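Local coordinates for actin binding protein family protein (Entamoeba histolytica HM-1:IMSS, PDB 6K2F) that probably binds actin monomers and inhibits actin polymerization, the portion here being a single actin-depolymerizing-factor homology (ADF-H) domain of twinfilin, at residues I2-T6 / D7-K11. Numbering follows the deposited sequence.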
loop_
_atom_site.group_PDB
_atom_site.type_symbol
_atom_site.label_atom_id
_atom_site.label_comp_id
_atom_site.label_asym_id
_atom_site.label_seq_id
_atom_site.Cartn_x
_atom_site.Cartn_y
_atom_site.Cartn_z
ATOM N N ILE A 2 4.437 -29.653 -2.707
ATOM C CA ILE A 2 5.091 -28.328 -2.873
ATOM C C ILE A 2 4.840 -27.559 -1.573
ATOM O O ILE A 2 3.680 -27.489 -1.145
ATOM C CB ILE A 2 4.512 -27.584 -4.091
ATOM C CG1 ILE A 2 4.726 -28.353 -5.400
ATOM C CG2 ILE A 2 5.059 -26.175 -4.190
ATOM C CD1 ILE A 2 6.171 -28.437 -5.840
ATOM N N GLU A 3 5.886 -26.978 -0.996
ATOM C CA GLU A 3 5.782 -26.158 0.236
ATOM C C GLU A 3 6.079 -24.702 -0.106
ATOM O O GLU A 3 6.764 -24.450 -1.078
ATOM C CB GLU A 3 6.733 -26.700 1.296
ATOM C CG GLU A 3 6.386 -28.119 1.737
ATOM C CD GLU A 3 5.057 -28.280 2.465
ATOM O OE1 GLU A 3 4.684 -27.352 3.194
ATOM O OE2 GLU A 3 4.372 -29.306 2.247
ATOM N N LEU A 4 5.568 -23.765 0.680
ATOM C CA LEU A 4 5.986 -22.347 0.559
ATOM C C LEU A 4 7.474 -22.247 0.879
ATOM O O LEU A 4 7.949 -22.894 1.845
ATOM C CB LEU A 4 5.180 -21.471 1.518
ATOM C CG LEU A 4 3.785 -21.057 1.061
ATOM C CD1 LEU A 4 2.833 -22.220 1.106
ATOM C CD2 LEU A 4 3.243 -19.906 1.902
ATOM N N SER A 5 8.185 -21.414 0.130
ATOM C CA SER A 5 9.611 -21.141 0.405
ATOM C C SER A 5 9.703 -20.391 1.730
ATOM O O SER A 5 8.772 -19.671 2.086
ATOM C CB SER A 5 10.281 -20.385 -0.690
ATOM O OG SER A 5 9.771 -19.075 -0.812
ATOM N N THR A 6 10.821 -20.541 2.421
ATOM C CA THR A 6 11.110 -19.750 3.639
ATOM C C THR A 6 11.022 -18.257 3.307
ATOM O O THR A 6 10.438 -17.507 4.116
ATOM C CB THR A 6 12.484 -20.088 4.217
ATOM O OG1 THR A 6 12.486 -21.490 4.469
ATOM C CG2 THR A 6 12.777 -19.316 5.484
ATOM N N ASP A 7 11.583 -17.831 2.171
ATOM C CA ASP A 7 11.588 -16.391 1.807
ATOM C C ASP A 7 10.146 -15.912 1.673
ATOM O O ASP A 7 9.852 -14.812 2.128
ATOM C CB ASP A 7 12.375 -16.100 0.528
ATOM C CG ASP A 7 13.879 -15.983 0.729
ATOM O OD1 ASP A 7 14.323 -15.926 1.897
ATOM O OD2 ASP A 7 14.598 -15.945 -0.287
ATOM N N LEU A 8 9.278 -16.705 1.033
ATOM C CA LEU A 8 7.863 -16.300 0.830
ATOM C C LEU A 8 7.189 -16.192 2.194
ATOM O O LEU A 8 6.481 -15.215 2.422
ATOM C CB LEU A 8 7.130 -17.303 -0.070
ATOM C CG LEU A 8 5.620 -17.080 -0.229
ATOM C CD1 LEU A 8 5.325 -15.672 -0.720
ATOM C CD2 LEU A 8 5.028 -18.115 -1.178
ATOM N N ILE A 9 7.370 -17.173 3.066
ATOM C CA ILE A 9 6.734 -17.118 4.414
ATOM C C ILE A 9 7.224 -15.865 5.141
ATOM O O ILE A 9 6.388 -15.166 5.715
ATOM C CB ILE A 9 6.977 -18.387 5.225
ATOM C CG1 ILE A 9 6.396 -19.614 4.521
ATOM C CG2 ILE A 9 6.402 -18.227 6.618
ATOM C CD1 ILE A 9 6.921 -20.920 5.041
ATOM N N ASN A 10 8.528 -15.609 5.151
ATOM C CA ASN A 10 9.109 -14.424 5.837
ATOM C C ASN A 10 8.494 -13.128 5.284
ATOM O O ASN A 10 8.128 -12.250 6.093
ATOM C CB ASN A 10 10.633 -14.399 5.704
ATOM C CG ASN A 10 11.253 -13.138 6.272
ATOM O OD1 ASN A 10 12.052 -12.475 5.610
ATOM N ND2 ASN A 10 10.877 -12.795 7.494
ATOM N N LYS A 11 8.453 -12.974 3.959
ATOM C CA LYS A 11 7.984 -11.718 3.333
ATOM C C LYS A 11 6.493 -11.561 3.629
ATOM O O LYS A 11 6.048 -10.440 3.922
ATOM C CB LYS A 11 8.254 -11.713 1.828
ATOM C CG LYS A 11 9.719 -11.639 1.413
ATOM C CD LYS A 11 10.559 -10.546 2.051
ATOM C CE LYS A 11 12.038 -10.739 1.785
ATOM N NZ LYS A 11 12.504 -12.077 2.221
#
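Ser-5 is the N-cap of helix 6-18: its OG accepts the amide of Leu-8, three residues on, with Leu-8 N to Ser-5 OG 3.0 Å and an N-H...O angle of 153°. With chi1 67°, Ser-5 OG lies between its backbone N and carbonyl carbon, facing the Leu-8 amide, and Ser-5 OG lies 3.3 Å from Leu-8 CB. Straighter bonds follow from the backbone: Ile-9 N reaches Ser-5 O at 3.0 Å, and Asn-10 N reaches Thr-6 O at 2.9 Å.

The apolar part is made by Leu-4, the residue before the cap. Leu-4 CG rests 3.9 Å from Leu-8 CD2. The Ile-9 side chain crosses that of Leu-4 at about a right angle, Ile-9 CG1 lying 3.7 Å from Leu-4 CB. With CG1 beside its own backbone N (chi1 -61°), Ile-9 also lays CG1 3.4 Å from Ser-5 O. Leu-4 is buried further by Phe-105 and Thr-108 of helix 103-109, while Leu-8 packs on Ile-24 and Ala-26 of strand 23-29.

In this ADF-H domain strand 3-4 runs parallel to strand 32-39, and Leu-4 packs on Leu-8 and Ile-9 beside the cap. Ser-5 OG accepts from Leu-8 N and donates to Ile-33 O, a carbonyl oxygen that can only accept, so both roles of the hydroxyl are used and strand 32-39 and the helix start share it.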